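Local structure of Tle cognate immunity protein 4 C-terminal domain-containing protein (4R1D) at residues H217-L222 against I291-R296; F241-Q246 against P255-G260; L212-H217 against E225-A230; E162-G167 against F180-G185. The protein probably acts as the Tli4 immunity protein, binding the type VI secretion lipase Tle4 in a complex that shields Pseudomonas aeruginosa from its own toxin. All blocks are in the same frame, centred on the assembly; numbering follows the deposited sequence.

In the fold
Following the chain, contact 4 closes first, a hairpin of strands 162-169 and 176-183 whose centre is about 4 Å from the centre of the chain. Contact 3 pairs strands 209-214 and 225-233 across a short connection. Contact 1 starts from that connection, sharing H217 with contact 3, and closes only at 291-296, around the end of the helix that begins at 281; along the chain, contacts 1 and 3 therefore cross. Inside the loop closed by contact 1 nests contact 2, the hairpin of 236-245 and 256-263. Its strands bridge the other two hairpins: 236-245 adjoins 225-233, and 256-263 adjoins 176-183. Contact 1 packs onto this sheet through W243, L257 and F180.

Contact 1: H217-L222 against I291-R296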
loop_
_atom_site.group_PDB
_atom_site.type_symbol
_atom_site.label_atom_id
_atom_site.label_comp_id
_atom_site.label_asym_id
_atom_site.label_seq_id
_atom_site.Cartn_x
_atom_site.Cartn_y
_atom_site.Cartn_z
ATOM N N HIS B 217 -13.457 -30.002 3.117
ATOM C CA HIS B 217 -12.192 -30.702 3.321
ATOM C C HIS B 217 -11.872 -30.653 4.801
ATOM O O HIS B 217 -10.983 -29.934 5.241
ATOM C CB HIS B 217 -11.057 -30.085 2.497
ATOM C CG HIS B 217 -9.783 -30.874 2.546
ATOM N ND1 HIS B 217 -8.833 -30.821 1.549
ATOM C CD2 HIS B 217 -9.306 -31.734 3.475
ATOM C CE1 HIS B 217 -7.823 -31.616 1.863
ATOM N NE2 HIS B 217 -8.088 -32.186 3.026
ATOM N N PRO B 218 -12.636 -31.410 5.590
ATOM C CA PRO B 218 -12.366 -31.500 7.019
ATOM C C PRO B 218 -11.013 -32.162 7.215
ATOM O O PRO B 218 -10.614 -32.976 6.380
ATOM C CB PRO B 218 -13.487 -32.414 7.529
ATOM C CG PRO B 218 -13.877 -33.237 6.341
ATOM C CD PRO B 218 -13.695 -32.340 5.150
ATOM N N VAL B 219 -10.311 -31.764 8.270
ATOM C CA VAL B 219 -9.047 -32.375 8.672
ATOM C C VAL B 219 -9.221 -32.637 10.153
ATOM O O VAL B 219 -9.152 -31.717 10.988
ATOM C CB VAL B 219 -7.839 -31.438 8.447
ATOM C CG1 VAL B 219 -6.550 -32.099 8.939
ATOM C CG2 VAL B 219 -7.730 -31.065 6.983
ATOM N N GLY B 220 -9.488 -33.893 10.485
ATOM C CA GLY B 220 -9.867 -34.216 11.847
ATOM C C GLY B 220 -11.075 -33.381 12.217
ATOM O O GLY B 220 -12.026 -33.284 11.445
ATOM N N SER B 221 -11.043 -32.753 13.385
ATOM C CA SER B 221 -12.205 -31.998 13.822
ATOM C C SER B 221 -12.215 -30.553 13.300
ATOM O O SER B 221 -13.055 -29.763 13.712
ATOM C CB SER B 221 -12.318 -32.019 15.339
ATOM O OG SER B 221 -11.174 -31.448 15.929
ATOM N N LEU B 222 -11.296 -30.230 12.389
ATOM C CA LEU B 222 -11.267 -28.899 11.763
ATOM C C LEU B 222 -12.193 -28.882 10.549
ATOM O O LEU B 222 -11.927 -29.549 9.548
ATOM C CB LEU B 222 -9.848 -28.530 11.319
ATOM C CG LEU B 222 -8.744 -28.499 12.376
ATOM C CD1 LEU B 222 -7.378 -28.277 11.728
ATOM C CD2 LEU B 222 -9.021 -27.427 13.425
ATOM N N ILE B 291 0.024 -31.963 2.802
ATOM C CA ILE B 291 0.253 -30.891 3.767
ATOM C C ILE B 291 -0.994 -30.537 4.579
ATOM O O ILE B 291 -0.952 -30.475 5.804
ATOM C CB ILE B 291 0.790 -29.618 3.091
ATOM C CG1 ILE B 291 2.200 -29.852 2.552
ATOM C CG2 ILE B 291 0.832 -28.477 4.091
ATOM C CD1 ILE B 291 2.748 -28.675 1.770
ATOM N N VAL B 292 -2.102 -30.280 3.893
ATOM C CA VAL B 292 -3.314 -29.833 4.579
ATOM C C VAL B 292 -3.815 -30.902 5.551
ATOM O O VAL B 292 -4.206 -30.603 6.665
ATOM C CB VAL B 292 -4.411 -29.439 3.561
ATOM C CG1 VAL B 292 -5.774 -29.311 4.232
ATOM C CG2 VAL B 292 -4.011 -28.130 2.846
ATOM N N ASP B 293 -3.763 -32.156 5.135
ATOM C CA ASP B 293 -4.243 -33.232 5.993
ATOM C C ASP B 293 -3.373 -33.428 7.241
ATOM O O ASP B 293 -3.759 -34.153 8.150
ATOM C CB ASP B 293 -4.366 -34.536 5.206
ATOM C CG ASP B 293 -5.565 -34.549 4.279
ATOM O OD1 ASP B 293 -6.565 -33.848 4.559
ATOM O OD2 ASP B 293 -5.507 -35.268 3.261
ATOM N N SER B 294 -2.214 -32.770 7.290
ATOM C CA SER B 294 -1.333 -32.854 8.452
ATOM C C SER B 294 -1.595 -31.755 9.486
ATOM O O SER B 294 -0.971 -31.734 10.543
ATOM C CB SER B 294 0.140 -32.830 8.022
ATOM O OG SER B 294 0.601 -31.506 7.795
ATOM N N ILE B 295 -2.502 -30.828 9.176
ATOM C CA ILE B 295 -2.797 -29.723 10.087
ATOM C C ILE B 295 -3.638 -30.180 11.273
ATOM O O ILE B 295 -4.722 -30.745 11.097
ATOM C CB ILE B 295 -3.563 -28.594 9.364
ATOM C CG1 ILE B 295 -2.735 -28.073 8.180
ATOM C CG2 ILE B 295 -3.970 -27.498 10.353
ATOM C CD1 ILE B 295 -3.483 -27.061 7.294
ATOM N N ARG B 296 -3.138 -29.941 12.477
ATOM C CA ARG B 296 -3.895 -30.250 13.685
ATOM C C ARG B 296 -3.474 -29.383 14.866
ATOM O O ARG B 296 -2.341 -28.911 14.932
ATOM C CB ARG B 296 -3.797 -31.748 14.039
ATOM C CG ARG B 296 -2.463 -32.212 14.636
ATOM C CD ARG B 296 -1.412 -32.411 13.573
ATOM N NE ARG B 296 -0.297 -33.239 14.057
ATOM C CZ ARG B 296 0.786 -33.532 13.343
ATOM N NH1 ARG B 296 0.930 -33.059 12.111
ATOM N NH2 ARG B 296 1.739 -34.303 13.863
HETATM O O HOH W 1 -8.073 -35.272 6.324
HETATM O O HOH W 2 -6.718 -31.699 12.557
#
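H217 points across to D293, CG anti to the backbone N (chi1 -173°). NE2 donates to D293 OD1 over 2.7 Å in an almost straight bond. OD1 lies in the imidazole plane; NE2 comes from the syn side of OD1 but 33° out of the carboxylate plane, the ring and carboxylate planes being turned 59° apart. V292 CG1 sits over one face of the same ring, a CH-pi contact 4.1 Å from the centroid. V219, the first residue of a type II' turn that ends at L222, is the apolar wedge. Its CG2 meets V292 CG1 at 3.8 Å, while CG1 presses close to the carbonyl of I295, 3.1 Å from I295 O. Beside it a water donates to both V219 O and I295 O, joining the turn to the chain after helix 281-292. At the far end L222 CD1 rests on I295 CG2, 3.8 Å away, the two side chains crossing at about a right angle. V219, V292 and I295 also lean on W243 of the neighbouring strand. The other ring nitrogen, H217 ND1, is a donor too, to E226. With an N-H on each nitrogen and a carboxylate at either one, H217 is probably a cation, and D293, whose OD1 also accepts a hydrogen bond from another water, probably stays ionised.

Contact 2: F241-Q246 against P255-G260; sequences FMWEVQ and PNLTAG
W243 and V245 on one strand meet L257 and A259 on the other, and this apolar face is the tight part of the antiparallel hairpin. W243 CG lies anti to its backbone N (chi1 -178°). The six-membered half of the indole reaches the facing strand, where CE3 touches A259 CB at 3.8 Å. Farther along the rim, CZ3 meets L257 CD2 near the ring plane at 3.6 Å; L257 was modelled in two conformers, so that contact is less certain than the others. V245 and L257 touch at their bases, CB to CB 4.1 Å. Paired backbone bonds join W243 with A259 and V245 with L257, the bond from V245 N to L257 O measuring 2.9 Å. Helix 281-292 covers W243 through W288 and V292.

The other face is more polar and has fewer apolar contacts between the two strands. M242 adds almost nothing across the pair and packs on W96 of the partner chain. T258 CG2 lies alongside the E244 chain, 3.8 Å from E244 OE1. Toward the partly exposed end, Q246 starts away from the facing strand, and its NE2 bonds E187 O. There N256 ND2 fastens the strands with two bonds: one to Q246 O at 3.0 Å, the other to E244 OE2 at 3.0 Å, arriving from above the carboxylate plane. E244 OE1 forms a salt bridge with R194. With R194 on OE1 and N256 on OE2, the buried E244 is probably held ionised, and N256 ties this charge to the end of the hairpin.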
loop_
_atom_site.group_PDB
_atom_site.type_symbol
_atom_site.label_atom_id
_atom_site.label_comp_id
_atom_site.label_asym_id
_atom_site.label_seq_id
_atom_site.Cartn_x
_atom_site.Cartn_y
_atom_site.Cartn_z
ATOM N N PHE B 241 -4.840 -22.760 -4.746
ATOM C CA PHE B 241 -5.530 -23.694 -3.866
ATOM C C PHE B 241 -5.794 -22.969 -2.559
ATOM O O PHE B 241 -4.876 -22.374 -1.981
ATOM C CB PHE B 241 -4.665 -24.929 -3.581
ATOM C CG PHE B 241 -4.395 -25.786 -4.786
ATOM C CD1 PHE B 241 -4.946 -25.479 -6.025
ATOM C CD2 PHE B 241 -3.571 -26.899 -4.679
ATOM C CE1 PHE B 241 -4.688 -26.271 -7.133
ATOM C CE2 PHE B 241 -3.303 -27.691 -5.784
ATOM C CZ PHE B 241 -3.864 -27.381 -7.009
ATOM N N MET B 242 -7.048 -22.997 -2.112
ATOM C CA MET B 242 -7.497 -22.202 -0.964
ATOM C C MET B 242 -8.259 -23.082 0.033
ATOM O O MET B 242 -9.122 -23.843 -0.373
ATOM C CB MET B 242 -8.420 -21.085 -1.468
ATOM C CG MET B 242 -7.744 -20.183 -2.492
ATOM S SD MET B 242 -8.893 -19.174 -3.453
ATOM C CE MET B 242 -9.366 -20.327 -4.741
ATOM N N TRP B 243 -7.936 -22.973 1.322
ATOM C CA TRP B 243 -8.558 -23.799 2.360
ATOM C C TRP B 243 -8.760 -22.921 3.586
ATOM O O TRP B 243 -7.870 -22.166 3.952
ATOM C CB TRP B 243 -7.618 -24.959 2.700
ATOM C CG TRP B 243 -8.114 -25.962 3.731
ATOM C CD1 TRP B 243 -8.819 -27.109 3.481
ATOM C CD2 TRP B 243 -7.877 -25.941 5.151
ATOM N NE1 TRP B 243 -9.048 -27.788 4.657
ATOM C CE2 TRP B 243 -8.490 -27.091 5.696
ATOM C CE3 TRP B 243 -7.218 -25.054 6.016
ATOM C CZ2 TRP B 243 -8.460 -27.387 7.065
ATOM C CZ3 TRP B 243 -7.193 -25.343 7.386
ATOM C CH2 TRP B 243 -7.809 -26.506 7.895
ATOM N N GLU B 244 -9.929 -23.018 4.212
ATOM C CA GLU B 244 -10.212 -22.181 5.350
ATOM C C GLU B 244 -11.164 -22.832 6.337
ATOM O O GLU B 244 -12.083 -23.569 5.957
ATOM C CB GLU B 244 -10.801 -20.843 4.881
ATOM C CG GLU B 244 -10.986 -19.829 6.005
ATOM C CD GLU B 244 -11.293 -18.437 5.479
ATOM O OE1 GLU B 244 -10.878 -18.127 4.345
ATOM O OE2 GLU B 244 -11.949 -17.655 6.204
ATOM N N VAL B 245 -10.883 -22.573 7.606
ATOM C CA VAL B 245 -11.801 -22.821 8.698
ATOM C C VAL B 245 -12.207 -21.442 9.194
ATOM O O VAL B 245 -11.359 -20.651 9.610
ATOM C CB VAL B 245 -11.104 -23.575 9.839
ATOM C CG1 VAL B 245 -11.988 -23.582 11.097
ATOM C CG2 VAL B 245 -10.732 -24.989 9.391
ATOM N N GLN B 246 -13.499 -21.141 9.141
ATOM C CA GLN B 246 -13.971 -19.786 9.455
ATOM C C GLN B 246 -13.505 -19.268 10.819
ATOM O O GLN B 246 -13.090 -18.106 10.944
ATOM C CB GLN B 246 -15.499 -19.681 9.321
ATOM C CG GLN B 246 -16.035 -18.256 9.488
ATOM C CD GLN B 246 -17.421 -18.077 8.888
ATOM O OE1 GLN B 246 -18.047 -19.044 8.446
ATOM N NE2 GLN B 246 -17.907 -16.839 8.868
ATOM N N PRO B 255 -9.377 -20.905 15.986
ATOM C CA PRO B 255 -9.303 -19.579 15.376
ATOM C C PRO B 255 -9.607 -19.685 13.892
ATOM O O PRO B 255 -9.832 -20.781 13.385
ATOM C CB PRO B 255 -7.835 -19.194 15.578
ATOM C CG PRO B 255 -7.117 -20.491 15.492
ATOM C CD PRO B 255 -8.043 -21.515 16.143
ATOM N N ASN B 256 -9.630 -18.559 13.195
ATOM C CA ASN B 256 -9.673 -18.623 11.752
ATOM C C ASN B 256 -8.367 -19.272 11.284
ATOM O O ASN B 256 -7.303 -18.945 11.802
ATOM C CB ASN B 256 -9.810 -17.228 11.170
ATOM C CG ASN B 256 -9.745 -17.227 9.670
ATOM O OD1 ASN B 256 -8.687 -16.981 9.090
ATOM N ND2 ASN B 256 -10.871 -17.519 9.021
ATOM N N LEU B 257 -8.460 -20.210 10.340
ATOM C CA LEU B 257 -7.282 -20.908 9.835
ATOM C C LEU B 257 -7.306 -20.909 8.317
ATOM O O LEU B 257 -8.315 -21.223 7.711
ATOM C CB LEU B 257 -7.267 -22.358 10.331
ATOM C CG LEU B 257 -5.928 -23.069 10.538
ATOM C CD1 LEU B 257 -5.205 -22.471 11.723
ATOM C CD2 LEU B 257 -6.153 -24.558 10.763
ATOM N N THR B 258 -6.188 -20.560 7.696
ATOM C CA THR B 258 -6.137 -20.660 6.251
ATOM C C THR B 258 -4.894 -21.433 5.821
ATOM O O THR B 258 -3.862 -21.416 6.497
ATOM C CB THR B 258 -6.140 -19.270 5.544
ATOM O OG1 THR B 258 -4.998 -18.511 5.963
ATOM C CG2 THR B 258 -7.427 -18.491 5.863
ATOM N N ALA B 259 -5.035 -22.124 4.703
ATOM C CA ALA B 259 -3.918 -22.756 4.018
ATOM C C ALA B 259 -4.097 -22.448 2.544
ATOM O O ALA B 259 -5.212 -22.502 2.016
ATOM C CB ALA B 259 -3.920 -24.278 4.266
ATOM N N GLY B 260 -3.006 -22.106 1.868
ATOM C CA GLY B 260 -3.098 -21.748 0.463
ATOM C C GLY B 260 -1.852 -22.181 -0.269
ATOM O O GLY B 260 -0.769 -22.185 0.300
#

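Contact 3: L212-H217 against E225-A230; sequences LRKGKH and EEYLVA
A classic beta bulge, in which L212 and R213 both face L228, marks this antiparallel hairpin. L228 O takes L212 N at 2.7 Å and, weakly, R213 N at 3.3 Å. Beyond it the pairing is regular up to G215 and E226, whose backbones bond in both directions. E226 draws the side chains together: its CG stands between backbone N and carbonyl carbon (chi1 73°), and the extended chain brings the carboxylate between R213 and H217. R213 NH1 makes a salt bridge with E226 OE2 at 3.0 Å, nearly straight and in the guanidinium plane. H217 ND1 donates to E226 OE1 over 2.7 Å, coming from above the carboxylate plane (54° out of it). A water links E226 OE2 to K216 O. L228 CD2 lies over a face of the R213 guanidinium, whose NH2 goes on to D289. On the opposite face of the sheet K214 runs alongside Y227, its CD over the ring face near the CZ-CE2 side, 3.9 Å from the centroid, in a CH-pi contact; K214 NZ and Y227 OH both end on D196. At the bulged end L212 CD1 touches A230 CB at 3.9 Å.

Helix 281-292 covers the face of R213, E226 and L228, adding W288 NE1 as a second donor to E226 OE1. Helix 191-205 covers Y227 on the other face. Strand 236-245 continues the sheet beyond 225-230 through backbone bonds such as that of Y227 with M242, while 209-214 forms the edge on this side.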
loop_
_atom_site.group_PDB
_atom_site.type_symbol
_atom_site.label_atom_id
_atom_site.label_comp_id
_atom_site.label_asym_id
_atom_site.label_seq_id
_atom_site.Cartn_x
_atom_site.Cartn_y
_atom_site.Cartn_z
ATOM N N LEU B 212 -10.514 -27.329 -10.140
ATOM C CA LEU B 212 -10.131 -28.720 -9.900
ATOM C C LEU B 212 -10.978 -29.351 -8.809
ATOM O O LEU B 212 -11.213 -30.559 -8.819
ATOM C CB LEU B 212 -8.648 -28.841 -9.532
ATOM C CG LEU B 212 -7.623 -28.354 -10.559
ATOM C CD1 LEU B 212 -6.203 -28.535 -10.046
ATOM C CD2 LEU B 212 -7.811 -29.074 -11.889
ATOM N N ARG B 213 -11.429 -28.531 -7.864
ATOM C CA ARG B 213 -12.119 -29.036 -6.697
ATOM C C ARG B 213 -12.805 -27.910 -5.944
ATOM O O ARG B 213 -12.270 -26.804 -5.831
ATOM C CB ARG B 213 -11.102 -29.727 -5.778
ATOM C CG ARG B 213 -11.546 -31.046 -5.203
ATOM C CD ARG B 213 -10.648 -31.438 -4.028
ATOM N NE ARG B 213 -9.516 -32.277 -4.409
ATOM C CZ ARG B 213 -8.484 -32.527 -3.605
ATOM N NH1 ARG B 213 -8.437 -31.976 -2.396
ATOM N NH2 ARG B 213 -7.491 -33.312 -4.008
ATOM N N LYS B 214 -13.994 -28.186 -5.429
ATOM C CA LYS B 214 -14.701 -27.218 -4.597
ATOM C C LYS B 214 -15.605 -27.954 -3.627
ATOM O O LYS B 214 -16.487 -28.703 -4.046
ATOM C CB LYS B 214 -15.530 -26.254 -5.452
ATOM C CG LYS B 214 -16.494 -25.395 -4.630
ATOM C CD LYS B 214 -17.334 -24.471 -5.502
ATOM C CE LYS B 214 -18.252 -23.615 -4.643
ATOM N NZ LYS B 214 -19.265 -22.877 -5.445
ATOM N N GLY B 215 -15.395 -27.747 -2.333
ATOM C CA GLY B 215 -16.271 -28.349 -1.347
ATOM C C GLY B 215 -15.629 -28.476 0.012
ATOM O O GLY B 215 -14.679 -27.767 0.322
ATOM N N LYS B 216 -16.151 -29.392 0.823
ATOM C CA LYS B 216 -15.639 -29.586 2.172
ATOM C C LYS B 216 -14.324 -30.351 2.172
ATOM O O LYS B 216 -14.099 -31.227 1.334
ATOM C CB LYS B 216 -16.670 -30.314 3.034
ATOM C CG LYS B 216 -18.023 -29.638 3.041
ATOM C CD LYS B 216 -18.916 -30.195 4.128
ATOM C CE LYS B 216 -20.231 -29.434 4.200
ATOM N NZ LYS B 216 -21.133 -30.013 5.241
ATOM N N HIS B 217 -13.457 -30.002 3.117
ATOM C CA HIS B 217 -12.192 -30.702 3.321
ATOM C C HIS B 217 -11.872 -30.653 4.801
ATOM O O HIS B 217 -10.983 -29.934 5.241
ATOM C CB HIS B 217 -11.057 -30.085 2.497
ATOM C CG HIS B 217 -9.783 -30.874 2.546
ATOM N ND1 HIS B 217 -8.833 -30.821 1.549
ATOM C CD2 HIS B 217 -9.306 -31.734 3.475
ATOM C CE1 HIS B 217 -7.823 -31.616 1.863
ATOM N NE2 HIS B 217 -8.088 -32.186 3.026
ATOM N N GLU B 225 -13.085 -25.917 4.464
ATOM C CA GLU B 225 -13.651 -25.998 3.126
ATOM C C GLU B 225 -12.595 -25.500 2.152
ATOM O O GLU B 225 -11.740 -24.709 2.528
ATOM C CB GLU B 225 -14.938 -25.177 3.029
ATOM C CG GLU B 225 -16.013 -25.688 3.994
ATOM C CD GLU B 225 -17.404 -25.132 3.714
ATOM O OE1 GLU B 225 -17.510 -24.003 3.190
ATOM O OE2 GLU B 225 -18.391 -25.838 4.024
ATOM N N GLU B 226 -12.637 -25.975 0.916
ATOM C CA GLU B 226 -11.581 -25.637 -0.031
ATOM C C GLU B 226 -12.118 -25.308 -1.411
ATOM O O GLU B 226 -13.209 -25.719 -1.786
ATOM C CB GLU B 226 -10.572 -26.783 -0.135
ATOM C CG GLU B 226 -11.105 -27.978 -0.883
ATOM C CD GLU B 226 -10.154 -29.161 -0.857
ATOM O OE1 GLU B 226 -8.984 -28.997 -0.435
ATOM O OE2 GLU B 226 -10.591 -30.258 -1.254
ATOM N N TYR B 227 -11.309 -24.583 -2.170
ATOM C CA TYR B 227 -11.647 -24.193 -3.514
ATOM C C TYR B 227 -10.318 -24.224 -4.240
ATOM O O TYR B 227 -9.380 -23.536 -3.846
ATOM C CB TYR B 227 -12.227 -22.768 -3.498
ATOM C CG TYR B 227 -13.221 -22.477 -4.600
ATOM C CD1 TYR B 227 -13.013 -22.936 -5.891
ATOM C CD2 TYR B 227 -14.372 -21.749 -4.341
ATOM C CE1 TYR B 227 -13.926 -22.667 -6.904
ATOM C CE2 TYR B 227 -15.292 -21.475 -5.346
ATOM C CZ TYR B 227 -15.060 -21.939 -6.626
ATOM O OH TYR B 227 -15.964 -21.681 -7.633
ATOM N N LEU B 228 -10.218 -25.041 -5.282
ATOM C CA LEU B 228 -8.936 -25.276 -5.938
ATOM C C LEU B 228 -9.055 -24.985 -7.425
ATOM O O LEU B 228 -9.869 -25.606 -8.112
ATOM C CB LEU B 228 -8.514 -26.747 -5.760
ATOM C CG LEU B 228 -7.706 -27.190 -4.538
ATOM C CD1 LEU B 228 -8.269 -26.701 -3.225
ATOM C CD2 LEU B 228 -7.583 -28.714 -4.524
ATOM N N VAL B 229 -8.257 -24.052 -7.933
ATOM C CA VAL B 229 -8.330 -23.731 -9.350
ATOM C C VAL B 229 -6.955 -23.817 -10.006
ATOM O O VAL B 229 -5.930 -23.745 -9.336
ATOM C CB VAL B 229 -8.964 -22.340 -9.597
ATOM C CG1 VAL B 229 -10.303 -22.225 -8.857
ATOM C CG2 VAL B 229 -8.022 -21.234 -9.171
ATOM N N ALA B 230 -6.944 -24.009 -11.315
ATOM C CA ALA B 230 -5.700 -24.032 -12.060
ATOM C C ALA B 230 -5.968 -23.470 -13.441
ATOM O O ALA B 230 -7.110 -23.462 -13.911
ATOM C CB ALA B 230 -5.152 -25.441 -12.151
HETATM O O HOH W 3 -13.389 -30.731 -1.584
#

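Contact 4: E162-G167 against F180-G185; sequences ERFGVG and FRSSTG
F164 and F180 form a T-shaped pair, the edge of F164 directed at the face of F180. Their centroids are 5.0 Å apart and the planes stand at 66°, with F164 CZ closest to F180 CE2 at 3.5 Å. F164 CG sits between its backbone N and carbonyl carbon (chi1 69°), and S182 N lies 3.8 Å above the F164 ring plane, over its centre. F180 O lies at the ring's edge, 3.5 Å from F164 CE1, and S182 OG comes within 3.1 Å of F164 CE2. Strand 7-11 adds F11 against both rings.

On the other face R181 is extended as far as NE, and the guanidinium then turns (chi4 -80°), with NH1 3.6 Å from G165 CA. One water lies at the edge of both guanidiniums, accepting from R163 NH1 and R181 NH1, and donates to F164 O. Backbone bonds pair F164 with S182 and V166 with F180.

R163 NH1 and R181 NH1 are 5.3 Å apart, like charges bridged by the shared water. R181 has salt bridges to E179 and to D67 of the partner chain, presumably the lipase, and R163 bonds Q110 of that chain. The hairpin thus sets an aromatic core on one face and two arginines and S183 toward the partner chain on the other, where D67 of that chain and E179 probably offset the repulsion.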
loop_
_atom_site.group_PDB
_atom_site.type_symbol
_atom_site.label_atom_id
_atom_site.label_comp_id
_atom_site.label_asym_id
_atom_site.label_seq_id
_atom_site.Cartn_x
_atom_site.Cartn_y
_atom_site.Cartn_z
ATOM N N GLU B 162 -3.917 -13.473 19.024
ATOM C CA GLU B 162 -2.677 -14.103 18.591
ATOM C C GLU B 162 -2.835 -14.578 17.155
ATOM O O GLU B 162 -3.923 -14.959 16.729
ATOM C CB GLU B 162 -2.297 -15.276 19.531
ATOM C CG GLU B 162 -3.333 -16.373 19.618
ATOM C CD GLU B 162 -2.942 -17.482 20.585
ATOM O OE1 GLU B 162 -2.257 -17.183 21.588
ATOM O OE2 GLU B 162 -3.319 -18.648 20.326
ATOM N N ARG B 163 -1.740 -14.551 16.406
ATOM C CA ARG B 163 -1.803 -14.833 14.985
ATOM C C ARG B 163 -0.430 -15.260 14.522
ATOM O O ARG B 163 0.580 -14.822 15.078
ATOM C CB ARG B 163 -2.258 -13.564 14.225
ATOM C CG ARG B 163 -2.056 -13.614 12.703
ATOM C CD ARG B 163 -2.835 -12.497 12.000
ATOM N NE ARG B 163 -2.367 -11.145 12.326
ATOM C CZ ARG B 163 -1.437 -10.494 11.632
ATOM N NH1 ARG B 163 -0.846 -11.076 10.585
ATOM N NH2 ARG B 163 -1.096 -9.263 11.976
ATOM N N PHE B 164 -0.396 -16.132 13.524
ATOM C CA PHE B 164 0.843 -16.406 12.811
ATOM C C PHE B 164 0.617 -16.457 11.313
ATOM O O PHE B 164 -0.509 -16.602 10.831
ATOM C CB PHE B 164 1.515 -17.704 13.304
ATOM C CG PHE B 164 0.769 -18.974 12.949
ATOM C CD1 PHE B 164 0.847 -19.521 11.678
ATOM C CD2 PHE B 164 0.008 -19.630 13.903
ATOM C CE1 PHE B 164 0.160 -20.697 11.358
ATOM C CE2 PHE B 164 -0.666 -20.812 13.604
ATOM C CZ PHE B 164 -0.590 -21.350 12.336
ATOM N N GLY B 165 1.704 -16.330 10.571
ATOM C CA GLY B 165 1.670 -16.580 9.152
ATOM C C GLY B 165 2.992 -17.213 8.786
ATOM O O GLY B 165 4.048 -16.730 9.198
ATOM N N VAL B 166 2.920 -18.290 8.013
ATOM C CA VAL B 166 4.092 -19.048 7.622
ATOM C C VAL B 166 4.052 -19.207 6.124
ATOM O O VAL B 166 3.007 -19.510 5.565
ATOM C CB VAL B 166 4.110 -20.453 8.280
ATOM C CG1 VAL B 166 5.346 -21.216 7.848
ATOM C CG2 VAL B 166 4.056 -20.325 9.792
ATOM N N GLY B 167 5.186 -18.969 5.478
ATOM C CA GLY B 167 5.300 -19.096 4.038
ATOM C C GLY B 167 6.369 -20.118 3.702
ATOM O O GLY B 167 7.410 -20.154 4.348
ATOM N N PHE B 180 0.345 -20.741 5.506
ATOM C CA PHE B 180 -0.458 -21.269 6.606
ATOM C C PHE B 180 -0.604 -20.142 7.625
ATOM O O PHE B 180 0.391 -19.589 8.090
ATOM C CB PHE B 180 0.291 -22.478 7.208
ATOM C CG PHE B 180 -0.409 -23.153 8.366
ATOM C CD1 PHE B 180 -1.782 -23.311 8.382
ATOM C CD2 PHE B 180 0.330 -23.672 9.423
ATOM C CE1 PHE B 180 -2.411 -23.960 9.445
ATOM C CE2 PHE B 180 -0.290 -24.317 10.484
ATOM C CZ PHE B 180 -1.663 -24.460 10.498
ATOM N N ARG B 181 -1.839 -19.772 7.946
ATOM C CA ARG B 181 -2.080 -18.667 8.875
ATOM C C ARG B 181 -3.157 -19.041 9.875
ATOM O O ARG B 181 -4.087 -19.776 9.533
ATOM C CB ARG B 181 -2.573 -17.423 8.111
ATOM C CG ARG B 181 -1.624 -16.913 7.048
ATOM C CD ARG B 181 -2.109 -15.642 6.356
ATOM N NE ARG B 181 -1.178 -15.374 5.268
ATOM C CZ ARG B 181 0.005 -14.793 5.435
ATOM N NH1 ARG B 181 0.365 -14.361 6.637
ATOM N NH2 ARG B 181 0.821 -14.639 4.398
ATOM N N SER B 182 -3.056 -18.507 11.091
ATOM C CA SER B 182 -4.158 -18.573 12.051
ATOM C C SER B 182 -4.324 -17.201 12.679
ATOM O O SER B 182 -3.341 -16.473 12.889
ATOM C CB SER B 182 -3.920 -19.639 13.146
ATOM O OG SER B 182 -3.193 -19.111 14.243
ATOM N N SER B 183 -5.566 -16.851 12.981
ATOM C CA SER B 183 -5.869 -15.560 13.551
ATOM C C SER B 183 -7.085 -15.719 14.454
ATOM O O SER B 183 -8.098 -16.277 14.036
ATOM C CB SER B 183 -6.182 -14.577 12.415
ATOM O OG SER B 183 -6.611 -13.333 12.941
ATOM N N THR B 184 -6.994 -15.246 15.692
ATOM C CA THR B 184 -8.133 -15.342 16.603
ATOM C C THR B 184 -9.313 -14.547 16.038
ATOM O O THR B 184 -9.124 -13.526 15.377
ATOM C CB THR B 184 -7.805 -14.823 18.034
ATOM O OG1 THR B 184 -7.096 -13.582 17.953
ATOM C CG2 THR B 184 -6.967 -15.841 18.831
ATOM N N GLY B 185 -10.526 -15.022 16.305
ATOM C CA GLY B 185 -11.729 -14.366 15.828
ATOM C C GLY B 185 -12.276 -14.985 14.557
ATOM O O GLY B 185 -11.525 -15.388 13.659
HETATM O O HOH W 4 -4.528 -17.613 16.020
HETATM O O HOH W 5 -1.138 -14.013 9.287
#